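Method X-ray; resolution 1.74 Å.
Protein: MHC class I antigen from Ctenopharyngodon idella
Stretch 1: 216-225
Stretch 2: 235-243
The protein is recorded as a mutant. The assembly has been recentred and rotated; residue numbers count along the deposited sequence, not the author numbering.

Stretch 1 (216-225) DHDEDVDLGE
Stretch 2 (235-243) QRMSTLNVG

Two neighbouring antiparallel strands show how a backbone ladder fixes the register of a sheet while side chains, and at its end an arginine, adapt to it. In this class-one MHC antigen, residues 221-223 pair with strand 235-240, their axes 4.5 Å apart at closest and their directions 166° apart. Together the stretches bury 603 Å² of surface.

Asp216 (phi/psi -63/135) lies out of reach. His217 (-120/118) points its CB toward the partner; with chi1 t and chi2 82°, its ring places CD2 3.8 Å from Leu240 CD1 and NE2 4.2 Å from Val242 CG1 (Val242 -105/168, chi1 m). The CA-to-CB bond of Asp218 (-112/2, chi1 p) points away and that of Glu219 (-93/141, chi1 m) sideways; Glu219 contributes chiefly its carbonyl, whose O is 3.8 Å from Leu240 CD1.

Asp220 begins the ladder. At 65/30 it has a positive phi just before the strand, and its O accepts a nearly linear hydrogen bond from Asn241 N (2.8 Å, 174°; Asn241 -114/72, chi1 t). The same O receives a CA-H...O contact from Leu240 CA at 3.4 Å. The side chain, chi1 m, brings OD2 3.9 Å from Val242 CG1; the residue is exposed, which suits a charged side chain.

Val221 (-107/134, chi1 t) forms a non-hydrogen-bonded pair with Leu240, CA to CA 4.7 Å. Branched at CB, valine suits an extended backbone; its CG2 meets Leu240 CD1 at 3.9 Å and its CG1 lies 3.4 Å from Ser238 OG. Leu240 (-105/123, chi1 t, chi2 p) is buried, as befits its apolar side chain. Val221 CA also approaches Thr239 O at 3.5 Å in a CA-H...O contact.

Asp222 (-125/101) and Thr239 (-120/129) form the hydrogen-bonded pair, CA to CA 5.0 Å. Asp222 N donates to Thr239 O at 2.8 Å, and Thr239 N returns a bond to Asp222 O at 2.9 Å. Their side chains, t and m at chi1, share the sheet face not used by Val221 and Leu240, with CB atoms 4.4 Å apart. Water 1 bridges Asp222 O (2.8 Å) and Thr239 OG1 (2.7 Å).

Leu223 (-83/121, chi1 t, chi2 p) returns to the Val221 face, paired with Ser238 (-131/145, chi1 t), CA to CA 4.2 Å. Leu223 CD1 lies 4.0 Å from Ser238 CB, beside the small, buried serine; Leu223 CD2 reaches 3.6 Å from Arg236 NH2.

Gly224 (-74/168) closes the ladder: its N donates to Met237 O at 2.7 Å (Met237 -138/159, chi1 p). A CB here would lie 2.9 Å from Met237 O, a clash, so glycine fits. Gly224 O accepts from Arg236 NE at 2.8 Å, at the edge of the guanidinium. Arg236 (-161/151) reaches it with chi1 to chi3 all t and chi4 169°. Water 2 links Leu223 O (3.1 Å) to Arg236 NH2 (3.0 Å).

The CA-to-CB bond of Glu225 (-78/155, chi1 m) points away, and water 3 joins Glu225 O (2.7 Å) to Met237 N (3.1 Å).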

ATOM      1  N   ASP A 216     -23.213  19.646 -12.999  1.00 44.61           N
ATOM      2  CA  ASP A 216     -22.243  19.261 -11.990  1.00 47.76           C
ATOM      3  C   ASP A 216     -22.450  20.100 -10.745  1.00 42.72           C
ATOM      4  O   ASP A 216     -22.614  21.310 -10.827  1.00 42.57           O
ATOM      5  CB  ASP A 216     -20.821  19.446 -12.511  1.00 52.13           C
ATOM      6  CG  ASP A 216     -20.383  18.318 -13.432  1.00 53.53           C
ATOM      7  OD1 ASP A 216     -21.068  17.276 -13.474  1.00 54.61           O
ATOM      8  OD2 ASP A 216     -19.351  18.480 -14.110  1.00 75.54           O
ATOM      9  N   HIS A 217     -22.439  19.443  -9.594  1.00 46.31           N
ATOM     10  CA  HIS A 217     -22.632  20.123  -8.325  1.00 47.22           C
ATOM     11  C   HIS A 217     -21.408  19.903  -7.453  1.00 46.78           C
ATOM     12  O   HIS A 217     -21.106  18.779  -7.077  1.00 46.44           O
ATOM     13  CB  HIS A 217     -23.868  19.544  -7.647  1.00 41.72           C
ATOM     14  CG  HIS A 217     -24.238  20.220  -6.368  1.00 43.58           C
ATOM     15  ND1 HIS A 217     -24.954  21.396  -6.333  1.00 42.83           N
ATOM     16  CD2 HIS A 217     -24.013  19.876  -5.081  1.00 39.79           C
ATOM     17  CE1 HIS A 217     -25.143  21.752  -5.077  1.00 45.27           C
ATOM     18  NE2 HIS A 217     -24.584  20.846  -4.297  1.00 42.40           N
ATOM     19  N   ASP A 218     -20.727  20.985  -7.100  1.00 42.96           N
ATOM     20  CA  ASP A 218     -19.489  20.882  -6.323  1.00 45.28           C
ATOM     21  C   ASP A 218     -19.585  21.423  -4.891  1.00 45.74           C
ATOM     22  O   ASP A 218     -18.600  21.413  -4.159  1.00 43.53           O
ATOM     23  CB  ASP A 218     -18.298  21.502  -7.086  1.00 55.66           C
ATOM     24  CG  ASP A 218     -18.535  22.952  -7.505  1.00 65.15           C
ATOM     25  OD1 ASP A 218     -19.293  23.682  -6.826  1.00 68.89           O
ATOM     26  OD2 ASP A 218     -17.941  23.367  -8.526  1.00 78.21           O
ATOM     27  N   GLU A 219     -20.773  21.874  -4.494  1.00 46.98           N
ATOM     28  CA  GLU A 219     -20.993  22.384  -3.138  1.00 45.85           C
ATOM     29  C   GLU A 219     -21.504  21.284  -2.206  1.00 43.46           C
ATOM     30  O   GLU A 219     -22.321  20.452  -2.611  1.00 43.44           O
ATOM     31  CB  GLU A 219     -21.970  23.566  -3.159  1.00 56.74           C
ATOM     32  CG  GLU A 219     -21.544  24.708  -4.076  1.00 61.73           C
ATOM     33  CD  GLU A 219     -22.573  25.820  -4.167  1.00 72.95           C
ATOM     34  OE1 GLU A 219     -23.778  25.562  -3.938  1.00 85.00           O
ATOM     35  OE2 GLU A 219     -22.174  26.963  -4.477  1.00 83.43           O
ATOM     36  N   ASP A 220     -21.013  21.288  -0.965  1.00 39.44           N
ATOM     37  CA  ASP A 220     -21.390  20.311   0.073  1.00 39.59           C
ATOM     38  C   ASP A 220     -20.965  18.876  -0.258  1.00 36.77           C
ATOM     39  O   ASP A 220     -21.610  17.906   0.160  1.00 34.65           O
ATOM     40  CB  ASP A 220     -22.894  20.376   0.377  1.00 43.80           C
ATOM     41  CG  ASP A 220     -23.328  21.735   0.887  1.00 43.69           C
ATOM     42  OD1 ASP A 220     -22.751  22.208   1.886  1.00 41.29           O
ATOM     43  OD2 ASP A 220     -24.255  22.325   0.294  1.00 43.86           O
ATOM     44  N   VAL A 221     -19.870  18.761  -1.007  1.00 40.65           N
ATOM     45  CA  VAL A 221     -19.324  17.476  -1.428  1.00 38.84           C
ATOM     46  C   VAL A 221     -18.048  17.171  -0.648  1.00 37.54           C
ATOM     47  O   VAL A 221     -17.181  18.037  -0.491  1.00 42.53           O
ATOM     48  CB  VAL A 221     -19.044  17.459  -2.952  1.00 40.55           C
ATOM     49  CG1 VAL A 221     -18.309  16.189  -3.370  1.00 36.24           C
ATOM     50  CG2 VAL A 221     -20.344  17.613  -3.734  1.00 38.12           C
ATOM     51  N   ASP A 222     -17.953  15.943  -0.149  1.00 35.52           N
ATOM     52  CA  ASP A 222     -16.756  15.461   0.538  1.00 36.20           C
ATOM     53  C   ASP A 222     -16.252  14.180  -0.129  1.00 33.87           C
ATOM     54  O   ASP A 222     -16.797  13.099   0.095  1.00 28.49           O
ATOM     55  CB  ASP A 222     -17.060  15.228   2.024  1.00 35.99           C
ATOM     56  CG  ASP A 222     -15.864  14.699   2.803  1.00 40.24           C
ATOM     57  OD1 ASP A 222     -14.708  14.903   2.370  1.00 45.18           O
ATOM     58  OD2 ASP A 222     -16.086  14.080   3.866  1.00 46.00           O
ATOM     59  N   LEU A 223     -15.211  14.311  -0.949  1.00 34.81           N
ATOM     60  CA  LEU A 223     -14.622  13.171  -1.647  1.00 32.26           C
ATOM     61  C   LEU A 223     -13.636  12.416  -0.752  1.00 30.10           C
ATOM     62  O   LEU A 223     -12.650  12.986  -0.274  1.00 30.99           O
ATOM     63  CB  LEU A 223     -13.932  13.628  -2.939  1.00 35.83           C
ATOM     64  CG  LEU A 223     -13.242  12.582  -3.821  1.00 32.55           C
ATOM     65  CD1 LEU A 223     -14.237  11.563  -4.357  1.00 28.87           C
ATOM     66  CD2 LEU A 223     -12.511  13.265  -4.965  1.00 37.07           C
ATOM     67  N   GLY A 224     -13.919  11.134  -0.534  1.00 25.90           N
ATOM     68  CA  GLY A 224     -13.066  10.274   0.278  1.00 28.61           C
ATOM     69  C   GLY A 224     -11.780   9.893  -0.432  1.00 28.87           C
ATOM     70  O   GLY A 224     -11.626  10.119  -1.636  1.00 28.03           O
ATOM     71  N   GLU A 225     -10.848   9.321   0.320  1.00 28.52           N
ATOM     72  CA  GLU A 225      -9.581   8.872  -0.249  1.00 31.27           C
ATOM     73  C   GLU A 225      -9.760   7.551  -0.984  1.00 26.61           C
ATOM     74  O   GLU A 225     -10.682   6.788  -0.688  1.00 27.53           O
ATOM     75  CB  GLU A 225      -8.523   8.721   0.847  1.00 34.24           C
ATOM     76  CG  GLU A 225      -8.261  10.003   1.632  1.00 35.71           C
ATOM     77  CD  GLU A 225      -7.382   9.795   2.852  1.00 46.87           C
ATOM     78  OE1 GLU A 225      -6.874  10.802   3.387  1.00 53.15           O
ATOM     79  OE2 GLU A 225      -7.195   8.635   3.279  1.00 49.50           O
ATOM     80  N   GLN A 235     -11.488   0.814  -3.632  1.00 20.29           N
ATOM     81  CA  GLN A 235     -12.772   1.471  -3.407  1.00 20.16           C
ATOM     82  C   GLN A 235     -12.567   2.953  -3.128  1.00 21.79           C
ATOM     83  O   GLN A 235     -11.460   3.383  -2.790  1.00 22.29           O
ATOM     84  CB  GLN A 235     -13.551   0.790  -2.275  1.00 19.88           C
ATOM     85  CG  GLN A 235     -12.940   0.912  -0.887  1.00 19.55           C
ATOM     86  CD  GLN A 235     -13.933   0.539   0.193  1.00 20.07           C
ATOM     87  OE1 GLN A 235     -14.580   1.406   0.776  1.00 24.36           O
ATOM     88  NE2 GLN A 235     -14.088  -0.757   0.440  1.00 18.53           N
ATOM     89  N   ARG A 236     -13.635   3.726  -3.296  1.00 19.13           N
ATOM     90  CA  ARG A 236     -13.641   5.159  -3.008  1.00 19.92           C
ATOM     91  C   ARG A 236     -15.085   5.606  -2.843  1.00 21.29           C
ATOM     92  O   ARG A 236     -15.998   5.026  -3.440  1.00 21.65           O
ATOM     93  CB  ARG A 236     -12.972   5.951  -4.136  1.00 19.42           C
ATOM     94  CG  ARG A 236     -12.516   7.341  -3.730  1.00 23.94           C
ATOM     95  CD  ARG A 236     -11.614   7.982  -4.772  1.00 24.46           C
ATOM     96  NE  ARG A 236     -11.079   9.249  -4.276  1.00 29.52           N
ATOM     97  CZ  ARG A 236     -10.098   9.939  -4.851  1.00 33.53           C
ATOM     98  NH1 ARG A 236      -9.521   9.492  -5.960  1.00 35.83           N
ATOM     99  NH2 ARG A 236      -9.690  11.080  -4.309  1.00 34.92           N
ATOM    100  N   MET A 237     -15.295   6.635  -2.034  1.00 23.18           N
ATOM    101  CA  MET A 237     -16.632   7.183  -1.872  1.00 20.86           C
ATOM    102  C   MET A 237     -16.641   8.703  -1.843  1.00 22.99           C
ATOM    103  O   MET A 237     -15.622   9.342  -1.572  1.00 24.91           O
ATOM    104  CB  MET A 237     -17.310   6.611  -0.622  1.00 21.82           C
ATOM    105  CG  MET A 237     -16.774   7.152   0.696  1.00 24.10           C
ATOM    106  SD  MET A 237     -17.358   6.136   2.055  1.00 34.16           S
ATOM    107  CE  MET A 237     -17.397   7.347   3.375  1.00 37.69           C
ATOM    108  N   SER A 238     -17.802   9.271  -2.141  1.00 23.86           N
ATOM    109  CA  SER A 238     -18.031  10.700  -1.976  1.00 23.18           C
ATOM    110  C   SER A 238     -19.330  10.899  -1.223  1.00 24.58           C
ATOM    111  O   SER A 238     -20.277  10.138  -1.398  1.00 23.58           O
ATOM    112  CB  SER A 238     -18.104  11.402  -3.330  1.00 25.35           C
ATOM    113  OG  SER A 238     -18.297  12.795  -3.156  1.00 25.20           O
ATOM    114  N   THR A 239     -19.370  11.932  -0.392  1.00 26.11           N
ATOM    115  CA  THR A 239     -20.526  12.195   0.453  1.00 26.48           C
ATOM    116  C   THR A 239     -21.096  13.570   0.133  1.00 27.84           C
ATOM    117  O   THR A 239     -20.359  14.557   0.100  1.00 30.67           O
ATOM    118  CB  THR A 239     -20.146  12.112   1.948  1.00 29.27           C
ATOM    119  OG1 THR A 239     -19.583  10.824   2.228  1.00 30.23           O
ATOM    120  CG2 THR A 239     -21.360  12.321   2.836  1.00 26.76           C
ATOM    121  N   LEU A 240     -22.406  13.618  -0.113  1.00 26.09           N
ATOM    122  CA  LEU A 240     -23.117  14.869  -0.353  1.00 25.91           C
ATOM    123  C   LEU A 240     -23.926  15.236   0.878  1.00 27.65           C
ATOM    124  O   LEU A 240     -24.760  14.452   1.333  1.00 24.89           O
ATOM    125  CB  LEU A 240     -24.055  14.744  -1.560  1.00 24.84           C
ATOM    126  CG  LEU A 240     -24.872  15.990  -1.929  1.00 24.12           C
ATOM    127  CD1 LEU A 240     -23.989  17.059  -2.556  1.00 28.36           C
ATOM    128  CD2 LEU A 240     -26.025  15.636  -2.859  1.00 25.41           C
ATOM    129  N   ASN A 241     -23.675  16.427   1.411  1.00 33.83           N
ATOM    130  CA  ASN A 241     -24.429  16.907   2.558  1.00 38.77           C
ATOM    131  C   ASN A 241     -25.289  18.123   2.243  1.00 35.88           C
ATOM    132  O   ASN A 241     -24.979  19.245   2.640  1.00 37.48           O
ATOM    133  CB  ASN A 241     -23.524  17.173   3.766  1.00 47.61           C
ATOM    134  CG  ASN A 241     -24.311  17.311   5.060  1.00 48.20           C
ATOM    135  OD1 ASN A 241     -25.468  16.888   5.144  1.00 51.66           O
ATOM    136  ND2 ASN A 241     -23.691  17.901   6.072  1.00 59.22           N
ATOM    137  N   VAL A 242     -26.363  17.887   1.498  1.00 33.93           N
ATOM    138  CA  VAL A 242     -27.426  18.870   1.363  1.00 35.35           C
ATOM    139  C   VAL A 242     -28.567  18.338   2.219  1.00 41.18           C
ATOM    140  O   VAL A 242     -28.526  17.189   2.661  1.00 47.26           O
ATOM    141  CB  VAL A 242     -27.848  19.101  -0.108  1.00 36.06           C
ATOM    142  CG1 VAL A 242     -26.652  19.549  -0.939  1.00 33.51           C
ATOM    143  CG2 VAL A 242     -28.485  17.853  -0.714  1.00 39.41           C
ATOM    144  N   GLY A 243     -29.571  19.161   2.478  1.00 48.41           N
ATOM    145  CA  GLY A 243     -30.654  18.732   3.353  1.00 61.67           C
ATOM    146  C   GLY A 243     -31.618  17.779   2.669  1.00 59.97           C
ATOM    147  O   GLY A 243     -31.588  17.645   1.446  1.00 49.80           O
TER
HETATM  148  O   HOH W   1     -16.979  10.753   1.608  1.00 32.00           O
HETATM  149  O   HOH W   2     -10.086  12.808  -1.938  1.00 38.07           O
HETATM  150  O   HOH W   3     -13.251   6.706   0.229  1.00 28.73           O